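Local coordinates for protein pngf-ii (PDB 4R4X) that removes N-linked glycans from glycoproteins as a peptide:N-glycosidase (PNGase), a hydrolase related to PNGase F, at residues 301-306 / 426-431; 60-65 / 174-179; 136-139 / 145-148. All blocks are in the same frame, centred on the assembly; numbering follows the deposited sequence. Where two conformers were deposited one is given.

Contact 1 and contact 2 are buried, whereas contact 3 is partly buried and lies farther from the centre of the chain. Contact 1 lies in the region related to PNGase F and joins the N-terminal and C-terminal parts of that region. Contacts 2 and 3 both belong to the N-terminal domain, with centres about 26 Å apart, and contact 3 is nested in the loop that contact 2 closes. The chemistry differs with place. Contact 1 joins two strands through polar and aromatic side chains. Contact 2 sets one tyrosine of a helix against a strand. Contact 3 is a hairpin, held by backbone hydrogen bonds. Contact 1 is about 43 Å from contact 2, centre to centre.

Contact 1 of 3, residues 301-306 / 426-431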
ATOM      1  N   ARG A 301       0.863   5.849 -12.423  1.00 13.47           N
ATOM      2  CA  ARG A 301       1.773   6.141 -13.512  1.00 14.14           C
ATOM      3  C   ARG A 301       3.161   6.264 -12.898  1.00 13.79           C
ATOM      4  O   ARG A 301       3.348   6.994 -11.906  1.00 14.05           O
ATOM      5  CB  ARG A 301       1.372   7.441 -14.234  1.00 15.39           C
ATOM      6  CG  ARG A 301       2.396   7.978 -15.239  1.00 16.92           C
ATOM      7  CD  ARG A 301       2.042   7.804 -16.704  1.00 16.52           C
ATOM      8  NE  ARG A 301       0.700   8.274 -17.054  1.00 16.31           N
ATOM      9  CZ  ARG A 301       0.341   9.497 -17.460  1.00 15.86           C
ATOM     10  NH1 ARG A 301       1.212  10.491 -17.580  1.00 15.71           N
ATOM     11  NH2 ARG A 301      -0.948   9.739 -17.714  1.00 14.96           N
ATOM     12  N   PHE A 302       4.122   5.515 -13.449  1.00 13.22           N
ATOM     13  CA  PHE A 302       5.470   5.482 -12.904  1.00 12.60           C
ATOM     14  C   PHE A 302       6.481   5.439 -14.036  1.00 12.68           C
ATOM     15  O   PHE A 302       6.152   5.118 -15.189  1.00 12.88           O
ATOM     16  CB  PHE A 302       5.683   4.297 -11.929  1.00 12.30           C
ATOM     17  CG  PHE A 302       5.644   2.932 -12.581  1.00 12.76           C
ATOM     18  CD1 PHE A 302       4.426   2.293 -12.839  1.00 12.92           C
ATOM     19  CD2 PHE A 302       6.825   2.264 -12.920  1.00 12.63           C
ATOM     20  CE1 PHE A 302       4.389   1.044 -13.448  1.00 13.55           C
ATOM     21  CE2 PHE A 302       6.792   1.010 -13.535  1.00 13.50           C
ATOM     22  CZ  PHE A 302       5.577   0.394 -13.796  1.00 12.91           C
ATOM     23  N   PHE A 303       7.722   5.779 -13.705  1.00 11.70           N
ATOM     24  CA  PHE A 303       8.788   5.714 -14.678  1.00 11.13           C
ATOM     25  C   PHE A 303       9.903   4.885 -14.112  1.00 10.73           C
ATOM     26  O   PHE A 303      10.302   5.103 -12.979  1.00 11.18           O
ATOM     27  CB  PHE A 303       9.219   7.120 -15.047  1.00 11.23           C
ATOM     28  CG  PHE A 303       8.152   7.851 -15.791  1.00 11.35           C
ATOM     29  CD1 PHE A 303       7.122   8.466 -15.107  1.00 11.40           C
ATOM     30  CD2 PHE A 303       8.099   7.778 -17.168  1.00 11.60           C
ATOM     31  CE1 PHE A 303       6.059   9.051 -15.782  1.00 11.87           C
ATOM     32  CE2 PHE A 303       7.061   8.395 -17.864  1.00 12.60           C
ATOM     33  CZ  PHE A 303       6.023   9.011 -17.168  1.00 11.76           C
ATOM     34  N   THR A 304      10.401   3.927 -14.885  1.00 11.07           N
ATOM     35  CA  THR A 304      11.543   3.116 -14.416  1.00 11.39           C
ATOM     36  C   THR A 304      12.802   3.963 -14.368  1.00 11.37           C
ATOM     37  O   THR A 304      12.967   4.921 -15.139  1.00 11.57           O
ATOM     38  CB  THR A 304      11.827   1.842 -15.240  1.00 11.71           C
ATOM     39  OG1 THR A 304      12.423   2.183 -16.503  1.00 12.19           O
ATOM     40  CG2 THR A 304      10.586   1.019 -15.451  1.00 11.99           C
ATOM     41  N   PRO A 305      13.691   3.641 -13.431  1.00 11.35           N
ATOM     42  CA  PRO A 305      14.976   4.262 -13.473  1.00 11.63           C
ATOM     43  C   PRO A 305      15.807   3.649 -14.606  1.00 11.48           C
ATOM     44  O   PRO A 305      15.324   2.781 -15.303  1.00 11.22           O
ATOM     45  CB  PRO A 305      15.523   3.978 -12.078  1.00 11.76           C
ATOM     46  CG  PRO A 305      14.965   2.649 -11.740  1.00 11.47           C
ATOM     47  CD  PRO A 305      13.598   2.643 -12.351  1.00 11.82           C
ATOM     48  N   PHE A 306      17.008   4.160 -14.827  1.00 11.53           N
ATOM     49  CA  PHE A 306      17.909   3.610 -15.827  1.00 11.78           C
ATOM     50  C   PHE A 306      18.641   2.366 -15.304  1.00 12.01           C
ATOM     51  O   PHE A 306      19.591   2.482 -14.533  1.00 12.77           O
ATOM     52  CB  PHE A 306      18.948   4.641 -16.191  1.00 11.62           C
ATOM     53  CG  PHE A 306      18.442   5.811 -16.991  1.00 12.23           C
ATOM     54  CD1 PHE A 306      18.468   5.784 -18.384  1.00 12.92           C
ATOM     55  CD2 PHE A 306      18.052   6.977 -16.364  1.00 12.24           C
ATOM     56  CE1 PHE A 306      18.089   6.899 -19.123  1.00 12.86           C
ATOM     57  CE2 PHE A 306      17.647   8.075 -17.093  1.00 12.71           C
ATOM     58  CZ  PHE A 306      17.665   8.040 -18.471  1.00 12.73           C
ATOM     59  N   THR A 426       1.993  13.792 -17.960  1.00 10.66           N
ATOM     60  CA  THR A 426       3.434  13.856 -18.207  1.00 11.22           C
ATOM     61  C   THR A 426       3.729  14.251 -19.652  1.00 11.93           C
ATOM     62  O   THR A 426       3.016  13.866 -20.579  1.00 11.85           O
ATOM     63  CB  THR A 426       4.165  12.546 -17.854  1.00 11.47           C
ATOM     64  OG1 THR A 426       3.665  11.444 -18.621  1.00 11.80           O
ATOM     65  CG2 THR A 426       4.023  12.245 -16.385  1.00 11.58           C
ATOM     66  N   GLY A 427       4.784  15.041 -19.805  1.00 11.98           N
ATOM     67  CA  GLY A 427       5.208  15.573 -21.060  1.00 12.37           C
ATOM     68  C   GLY A 427       6.431  14.817 -21.536  1.00 12.19           C
ATOM     69  O   GLY A 427       7.292  14.419 -20.733  1.00 11.85           O
ATOM     70  N   HIS A 428       6.479  14.591 -22.846  1.00 12.39           N
ATOM     71  CA  HIS A 428       7.524  13.771 -23.485  1.00 12.47           C
ATOM     72  C   HIS A 428       8.033  14.386 -24.783  1.00 12.69           C
ATOM     73  O   HIS A 428       7.381  15.253 -25.373  1.00 12.80           O
ATOM     74  CB  HIS A 428       6.981  12.370 -23.751  1.00 12.94           C
ATOM     75  CG  HIS A 428       6.481  11.706 -22.518  1.00 12.84           C
ATOM     76  ND1 HIS A 428       7.306  10.989 -21.687  1.00 13.43           N
ATOM     77  CD2 HIS A 428       5.276  11.760 -21.902  1.00 12.65           C
ATOM     78  CE1 HIS A 428       6.623  10.591 -20.631  1.00 12.91           C
ATOM     79  NE2 HIS A 428       5.391  11.051 -20.733  1.00 12.67           N
ATOM     80  N   GLY A 429       9.192  13.906 -25.231  1.00 12.81           N
ATOM     81  CA  GLY A 429       9.963  14.525 -26.326  1.00 12.81           C
ATOM     82  C   GLY A 429      11.369  14.682 -25.804  1.00 13.96           C
ATOM     83  O   GLY A 429      11.672  15.664 -25.144  1.00 13.07           O
ATOM     84  N   GLY A 430      12.223  13.689 -26.057  1.00 15.29           N
ATOM     85  CA  GLY A 430      13.466  13.557 -25.305  1.00 17.50           C
ATOM     86  C   GLY A 430      14.699  14.264 -25.842  1.00 19.61           C
ATOM     87  O   GLY A 430      15.748  13.637 -25.987  1.00 20.17           O
ATOM     88  N   TRP A 431      14.567  15.554 -26.147  1.00 19.82           N
ATOM     89  CA  TRP A 431      15.702  16.389 -26.545  1.00 19.72           C
ATOM     90  C   TRP A 431      15.503  17.747 -25.887  1.00 19.20           C
ATOM     91  O   TRP A 431      14.444  18.009 -25.280  1.00 18.25           O
ATOM     92  CB  TRP A 431      15.834  16.456 -28.090  1.00 19.93           C
ATOM     93  CG  TRP A 431      14.805  17.324 -28.802  1.00 19.13           C
ATOM     94  CD1 TRP A 431      15.010  18.586 -29.329  1.00 19.41           C
ATOM     95  CD2 TRP A 431      13.443  16.991 -29.106  1.00 18.46           C
ATOM     96  NE1 TRP A 431      13.851  19.049 -29.912  1.00 17.91           N
ATOM     97  CE2 TRP A 431      12.880  18.098 -29.791  1.00 17.56           C
ATOM     98  CE3 TRP A 431      12.637  15.869 -28.866  1.00 17.78           C
ATOM     99  CZ2 TRP A 431      11.548  18.115 -30.224  1.00 17.44           C
ATOM    100  CZ3 TRP A 431      11.329  15.878 -29.314  1.00 17.59           C
ATOM    101  CH2 TRP A 431      10.792  16.992 -29.987  1.00 17.48           C
TER
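Arg301, Phe303, Thr426 and His428 form a buried polar and aromatic cluster on one face of an antiparallel beta-sheet. Its strands come from both halves of the region related to PNGase F, an enzyme built of two jelly-roll domains. The arginine chain runs alongside Thr426, the two side chains heading opposite ways. NH1 of Arg301 lies 2.8 Å from OG1 of Thr426. The bond is weak, because its N-H...O angle is just 116°. OG1 sits near the plane of the guanidinium, at its edge. The arginine chain folds over at its middle to bring NH1 to the threonine. Its stronger partner is Glu298, which forms a salt bridge with NH2, and NH1 also bonds to the carbonyl of Asn529. The Thr426 hydroxyl has a second partner in its own strand. NE2 of His428 is 2.8 Å from OG1 of Thr426, and either could be the donor. This bond ties the imidazole to the threonine. Phe303 reaches in from the other strand to meet Thr426 and His428. Its CE1 touches CG2 of Thr426 at 3.8 Å. CE2 of Phe303 lies 3.6 Å from CE1 of His428, in the plane of the imidazole and at its edge. The two rings meet rim to rim, with planes at 33°. Trp488 stacks with both of them. Strands 301-303 and 426-428 are second neighbours, their axes 10.9 Å apart and 43° from parallel. Strand 493-504 runs between them. Strand 248-253 flanks the arginine strand and sends Thr248 against Phe303 and His428, and strand 527-537 brings Asn529 against Thr426 and His428.

Contact 2 of 3, residues 60-65 / 174-179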
ATOM      1  N   VAL A  60       9.958 -19.736  27.122  1.00 20.45           N
ATOM      2  CA  VAL A  60       8.902 -18.745  26.972  1.00 20.71           C
ATOM      3  C   VAL A  60       8.295 -18.903  25.567  1.00 20.89           C
ATOM      4  O   VAL A  60       9.007 -18.818  24.544  1.00 20.16           O
ATOM      5  CB  VAL A  60       9.460 -17.329  27.152  1.00 20.88           C
ATOM      6  CG1 VAL A  60       8.377 -16.265  27.032  1.00 21.53           C
ATOM      7  CG2 VAL A  60      10.170 -17.215  28.499  1.00 21.55           C
ATOM      8  N   SER A  61       6.990 -19.145  25.524  1.00 20.03           N
ATOM      9  CA  SER A  61       6.273 -19.295  24.254  1.00 20.50           C
ATOM     10  C   SER A  61       5.265 -18.168  24.089  1.00 19.22           C
ATOM     11  O   SER A  61       4.484 -17.876  24.988  1.00 18.24           O
ATOM     12  CB  SER A  61       5.572 -20.640  24.183  1.00 19.93           C
ATOM     13  OG  SER A  61       6.519 -21.695  24.097  1.00 21.18           O
ATOM     14  N   GLN A  62       5.322 -17.524  22.935  1.00 19.51           N
ATOM     15  CA  GLN A  62       4.407 -16.477  22.587  1.00 19.74           C
ATOM     16  C   GLN A  62       3.510 -17.003  21.472  1.00 17.92           C
ATOM     17  O   GLN A  62       4.005 -17.511  20.474  1.00 17.56           O
ATOM     18  CB  GLN A  62       5.192 -15.255  22.113  1.00 22.88           C
ATOM     19  CG  GLN A  62       4.371 -13.990  22.074  1.00 25.20           C
ATOM     20  CD  GLN A  62       4.064 -13.414  23.445  1.00 28.08           C
ATOM     21  OE1 GLN A  62       4.745 -13.685  24.439  1.00 29.73           O
ATOM     22  NE2 GLN A  62       3.041 -12.584  23.497  1.00 29.66           N
ATOM     23  N   PHE A  63       2.209 -16.846  21.639  1.00 16.65           N
ATOM     24  CA  PHE A  63       1.215 -17.349  20.695  1.00 15.85           C
ATOM     25  C   PHE A  63       0.419 -16.178  20.161  1.00 15.35           C
ATOM     26  O   PHE A  63      -0.034 -15.351  20.940  1.00 14.82           O
ATOM     27  CB  PHE A  63       0.214 -18.274  21.402  1.00 15.85           C
ATOM     28  CG  PHE A  63       0.831 -19.471  22.046  1.00 16.18           C
ATOM     29  CD1 PHE A  63       1.319 -19.400  23.336  1.00 16.77           C
ATOM     30  CD2 PHE A  63       0.913 -20.684  21.366  1.00 16.48           C
ATOM     31  CE1 PHE A  63       1.881 -20.526  23.938  1.00 17.27           C
ATOM     32  CE2 PHE A  63       1.481 -21.801  21.961  1.00 16.84           C
ATOM     33  CZ  PHE A  63       1.965 -21.724  23.254  1.00 16.97           C
ATOM     34  N   ALA A  64       0.187 -16.165  18.858  1.00 14.67           N
ATOM     35  CA  ALA A  64      -0.632 -15.156  18.213  1.00 15.55           C
ATOM     36  C   ALA A  64      -1.823 -15.821  17.534  1.00 15.54           C
ATOM     37  O   ALA A  64      -1.649 -16.710  16.711  1.00 15.57           O
ATOM     38  CB  ALA A  64       0.196 -14.365  17.194  1.00 15.92           C
ATOM     39  N   PHE A  65      -3.018 -15.364  17.885  1.00 15.79           N
ATOM     40  CA  PHE A  65      -4.249 -15.898  17.336  1.00 17.51           C
ATOM     41  C   PHE A  65      -4.606 -14.970  16.179  1.00 17.76           C
ATOM     42  O   PHE A  65      -4.914 -13.828  16.403  1.00 17.30           O
ATOM     43  CB  PHE A  65      -5.346 -15.894  18.402  1.00 18.45           C
ATOM     44  CG  PHE A  65      -5.105 -16.874  19.527  1.00 20.61           C
ATOM     45  CD1 PHE A  65      -3.976 -16.780  20.332  1.00 21.18           C
ATOM     46  CD2 PHE A  65      -6.027 -17.882  19.789  1.00 23.18           C
ATOM     47  CE1 PHE A  65      -3.757 -17.683  21.370  1.00 23.49           C
ATOM     48  CE2 PHE A  65      -5.811 -18.786  20.828  1.00 24.75           C
ATOM     49  CZ  PHE A  65      -4.671 -18.683  21.616  1.00 23.39           C
ATOM     50  N   LEU A 174      11.032 -13.117  13.584  1.00 15.85           N
ATOM     51  CA  LEU A 174      10.731 -12.112  12.561  1.00 16.64           C
ATOM     52  C   LEU A 174       9.474 -12.483  11.800  1.00 14.97           C
ATOM     53  O   LEU A 174       8.639 -11.632  11.521  1.00 14.03           O
ATOM     54  CB  LEU A 174      11.892 -11.941  11.580  1.00 18.59           C
ATOM     55  CG  LEU A 174      13.128 -11.256  12.174  1.00 20.80           C
ATOM     56  CD1 LEU A 174      14.276 -11.316  11.174  1.00 22.50           C
ATOM     57  CD2 LEU A 174      12.832  -9.823  12.579  1.00 22.48           C
ATOM     58  N   THR A 175       9.363 -13.751  11.437  1.00 13.48           N
ATOM     59  CA  THR A 175       8.191 -14.244  10.733  1.00 13.69           C
ATOM     60  C   THR A 175       6.916 -14.145  11.588  1.00 13.36           C
ATOM     61  O   THR A 175       5.851 -13.787  11.094  1.00 12.86           O
ATOM     62  CB  THR A 175       8.424 -15.698  10.267  1.00 13.65           C
ATOM     63  OG1 THR A 175       9.557 -15.718   9.398  1.00 14.11           O
ATOM     64  CG2 THR A 175       7.221 -16.240   9.551  1.00 14.00           C
ATOM     65  N   TYR A 176       7.035 -14.503  12.857  1.00 14.03           N
ATOM     66  CA  TYR A 176       5.938 -14.398  13.819  1.00 14.29           C
ATOM     67  C   TYR A 176       5.312 -12.978  13.767  1.00 14.17           C
ATOM     68  O   TYR A 176       4.096 -12.819  13.581  1.00 13.06           O
ATOM     69  CB  TYR A 176       6.480 -14.742  15.213  1.00 14.37           C
ATOM     70  CG  TYR A 176       5.500 -14.566  16.334  1.00 14.46           C
ATOM     71  CD1 TYR A 176       4.613 -15.587  16.682  1.00 14.62           C
ATOM     72  CD2 TYR A 176       5.492 -13.405  17.087  1.00 14.54           C
ATOM     73  CE1 TYR A 176       3.703 -15.429  17.710  1.00 14.76           C
ATOM     74  CE2 TYR A 176       4.601 -13.246  18.128  1.00 14.99           C
ATOM     75  CZ  TYR A 176       3.716 -14.264  18.427  1.00 14.59           C
ATOM     76  OH  TYR A 176       2.829 -14.070  19.425  1.00 16.06           O
ATOM     77  N   LYS A 177       6.160 -11.959  13.893  1.00 14.16           N
ATOM     78  CA  LYS A 177       5.695 -10.568  13.912  1.00 15.22           C
ATOM     79  C   LYS A 177       5.090 -10.179  12.577  1.00 14.80           C
ATOM     80  O   LYS A 177       4.079  -9.466  12.523  1.00 13.75           O
ATOM     81  CB  LYS A 177       6.847  -9.610  14.241  1.00 16.70           C
ATOM     82  CG  LYS A 177       7.427  -9.766  15.642  1.00 19.02           C
ATOM     83  CD  LYS A 177       6.460  -9.300  16.703  1.00 22.20           C
ATOM     84  CE  LYS A 177       7.126  -9.256  18.068  1.00 24.75           C
ATOM     85  NZ  LYS A 177       6.232  -8.554  19.003  1.00 27.36           N
ATOM     86  N   ASP A 178       5.731 -10.632  11.506  1.00 14.41           N
ATOM     87  CA  ASP A 178       5.286 -10.345  10.138  1.00 15.19           C
ATOM     88  C   ASP A 178       3.885 -10.880   9.894  1.00 16.21           C
ATOM     89  O   ASP A 178       3.039 -10.204   9.291  1.00 15.29           O
ATOM     90  CB  ASP A 178       6.262 -10.965   9.126  1.00 15.25           C
ATOM     91  CG  ASP A 178       5.957 -10.563   7.687  1.00 16.16           C
ATOM     92  OD1 ASP A 178       6.101  -9.364   7.339  1.00 15.80           O
ATOM     93  OD2 ASP A 178       5.607 -11.461   6.882  1.00 17.51           O
HETATM   94  N   MSE A 179       3.629 -12.092  10.384  1.00 16.35           N
HETATM   95  CA  MSE A 179       2.315 -12.717  10.195  0.50 16.82           C
HETATM   96  C   MSE A 179       1.256 -12.002  10.997  1.00 16.15           C
HETATM   97  O   MSE A 179       0.124 -11.821  10.515  1.00 14.45           O
HETATM   98  CB  MSE A 179       2.370 -14.209  10.504  0.50 18.26           C
HETATM   99  CG  MSE A 179       3.186 -14.871   9.393  0.50 20.32           C
HETATM  100 SE   MSE A 179       3.347 -16.800   9.719  0.50 25.82          SE
HETATM  101  CE  MSE A 179       1.488 -17.309   9.304  0.50 24.05           C
TER
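Tyr176 reaches from helix 173-182 onto strand 59-65 and sets its phenol end between Gln62 and Ala64. Its CG is anti to the backbone N (chi1 175°), which carries the ring out from the helix to the strand. The axes of the two segments stay 9.8 Å apart, and this one side chain makes the helix's contacts across that distance. The CB atoms of Gln62 and Ala64 are directed toward the helix, while that of Phe63 between them is directed away. The tightest approach is that of Tyr176 OH to CG of Gln62, at 3.1 Å. The Gln62 chain starts out extended at chi1 (-165°) and then bends at chi2 (73°). It crosses the tyrosine at about a right angle, and its amide stands nearly perpendicular to the ring. On the other flank, CB of Ala64 lies 3.7 Å from CE1 of Tyr176, oblique to the ring. The backbone of the strand also touches the phenol. Phe63 C is 3.3 Å from Tyr176 OH and lies near the ring plane, at its edge. Ala64 N is 3.4 Å from Tyr176 OH, but the angle is too poor for a hydrogen bond. The hydroxyl is satisfied by Glu49, whose OE1 also accepts from NE2 of Gln62. This shared carboxylate oxygen probably fixes both polar ends together. Behind the strand, the side chain of Phe63 lies about 6 Å from a bound zinc ion and touches Glu52, a zinc ligand together with Asp159. A helix packed on curved, mostly antiparallel strands is consistent with the LolA/LolB clan, to which this N-terminal domain is assigned.

Contact 3 of 3, residues 136-139 / 145-148; sequences LKTV and VVEA
Residues 136-139 and 145-148 run antiparallel at 176°, with axes 4.7 Å apart, and Thr138 with Val146 is a hydrogen-bonded pair. N of Thr138 is 2.8 Å from O of Val146, and N of Val146 gives the return bond to O of Thr138. A third bond joins N of Ala148 to O of Leu136 at 2.8 Å and is nearly straight (170°). Lys137 with Glu147 and Val139 with Val145 are non-hydrogen-bonded pairs. These four side chains share one face of the hairpin. The segments are the two arms of a beta hairpin, strands 134-140 and 144-154. On the outer side of the first arm, a classic beta bulge sets Leu136 and Lys137 together opposite Trp114. Strand 3-12 borders the second arm. The lysine chain is extended and crosses Glu147 at a slant. CD of Lys137 lies 3.8 Å from OE1 of Glu147. NZ of Lys137 stays 4.2 Å from OE1 of Glu147, too far for a salt bridge. The charges may still attract. CE of Lys137 also rests 4.1 Å from CG1 of Val145. On the opposite face the side chains of Thr138 and Val146 run alongside each other. OG1 of Thr138 is 3.5 Å from CB of Val146, and Pro125 touches both residues. At the end of the ladder, CD2 of Leu136 packs against CB of Ala148 at 3.9 Å.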
ATOM      1  N   LEU A 136       3.512  -8.730  41.684  1.00 15.92           N
ATOM      2  CA  LEU A 136       2.193  -8.213  42.056  1.00 16.67           C
ATOM      3  C   LEU A 136       1.970  -6.740  41.725  1.00 17.11           C
ATOM      4  O   LEU A 136       0.841  -6.258  41.806  1.00 18.22           O
ATOM      5  CB  LEU A 136       1.923  -8.475  43.541  1.00 16.55           C
ATOM      6  CG  LEU A 136       1.863  -9.950  43.927  1.00 16.55           C
ATOM      7  CD1 LEU A 136       1.618 -10.024  45.430  1.00 16.53           C
ATOM      8  CD2 LEU A 136       0.771 -10.687  43.144  1.00 16.29           C
ATOM      9  N   LYS A 137       3.024  -6.033  41.348  1.00 17.63           N
ATOM     10  CA  LYS A 137       2.920  -4.646  40.955  1.00 18.86           C
ATOM     11  C   LYS A 137       4.125  -4.247  40.097  1.00 19.45           C
ATOM     12  O   LYS A 137       5.272  -4.587  40.430  1.00 19.38           O
ATOM     13  CB  LYS A 137       2.889  -3.756  42.194  1.00 20.24           C
ATOM     14  CG  LYS A 137       2.805  -2.264  41.910  1.00 21.03           C
ATOM     15  CD  LYS A 137       2.537  -1.525  43.218  1.00 22.53           C
ATOM     16  CE  LYS A 137       2.817  -0.044  43.091  1.00 24.86           C
ATOM     17  NZ  LYS A 137       2.655   0.605  44.432  1.00 25.52           N
ATOM     18  N   THR A 138       3.855  -3.524  39.007  1.00 20.39           N
ATOM     19  CA  THR A 138       4.900  -2.874  38.207  1.00 21.47           C
ATOM     20  C   THR A 138       4.613  -1.387  38.103  1.00 21.83           C
ATOM     21  O   THR A 138       3.453  -0.970  38.047  1.00 22.08           O
ATOM     22  CB  THR A 138       4.996  -3.445  36.786  1.00 21.97           C
ATOM     23  OG1 THR A 138       3.774  -3.172  36.087  1.00 24.22           O
ATOM     24  CG2 THR A 138       5.243  -4.941  36.828  1.00 22.54           C
ATOM     25  N   VAL A 139       5.674  -0.591  38.095  1.00 22.34           N
ATOM     26  CA  VAL A 139       5.570   0.849  37.948  1.00 23.61           C
ATOM     27  C   VAL A 139       6.544   1.272  36.872  1.00 25.65           C
ATOM     28  O   VAL A 139       7.758   1.033  36.979  1.00 22.60           O
ATOM     29  CB  VAL A 139       5.904   1.610  39.245  1.00 24.58           C
ATOM     30  CG1 VAL A 139       5.603   3.101  39.069  1.00 24.79           C
ATOM     31  CG2 VAL A 139       5.133   1.034  40.411  1.00 24.44           C
ATOM     32  N   VAL A 145       1.100   2.252  36.342  1.00 24.69           N
ATOM     33  CA  VAL A 145       1.120   1.238  37.383  1.00 25.22           C
ATOM     34  C   VAL A 145       0.227   0.084  36.947  1.00 24.71           C
ATOM     35  O   VAL A 145      -0.848   0.313  36.406  1.00 27.35           O
ATOM     36  CB  VAL A 145       0.565   1.808  38.709  1.00 25.09           C
ATOM     37  CG1 VAL A 145       0.537   0.745  39.804  1.00 24.26           C
ATOM     38  CG2 VAL A 145       1.364   3.027  39.160  1.00 25.52           C
ATOM     39  N   VAL A 146       0.670  -1.144  37.182  1.00 23.23           N
ATOM     40  CA  VAL A 146      -0.178  -2.325  37.021  1.00 22.38           C
ATOM     41  C   VAL A 146      -0.080  -3.049  38.360  1.00 21.93           C
ATOM     42  O   VAL A 146       1.021  -3.394  38.774  1.00 21.10           O
ATOM     43  CB  VAL A 146       0.312  -3.243  35.869  1.00 22.65           C
ATOM     44  CG1 VAL A 146      -0.610  -4.449  35.697  1.00 22.21           C
ATOM     45  CG2 VAL A 146       0.397  -2.473  34.562  1.00 23.02           C
ATOM     46  N   GLU A 147      -1.204  -3.241  39.051  1.00 21.12           N
ATOM     47  CA  GLU A 147      -1.189  -3.853  40.377  1.00 21.95           C
ATOM     48  C   GLU A 147      -2.252  -4.951  40.522  1.00 20.86           C
ATOM     49  O   GLU A 147      -3.366  -4.815  40.041  1.00 21.32           O
ATOM     50  CB  GLU A 147      -1.347  -2.765  41.458  1.00 24.67           C
ATOM     51  CG  GLU A 147      -1.467  -3.288  42.885  1.00 28.07           C
ATOM     52  CD  GLU A 147      -1.215  -2.209  43.952  1.00 31.22           C
ATOM     53  OE1 GLU A 147      -1.165  -1.004  43.606  1.00 31.35           O
ATOM     54  OE2 GLU A 147      -1.060  -2.571  45.132  1.00 33.65           O
ATOM     55  N   ALA A 148      -1.896  -6.041  41.188  1.00 20.42           N
ATOM     56  CA  ALA A 148      -2.848  -7.128  41.459  1.00 19.57           C
ATOM     57  C   ALA A 148      -3.987  -6.641  42.370  1.00 20.27           C
ATOM     58  O   ALA A 148      -3.744  -5.874  43.303  1.00 19.67           O
ATOM     59  CB  ALA A 148      -2.122  -8.297  42.099  1.00 19.42           C
TER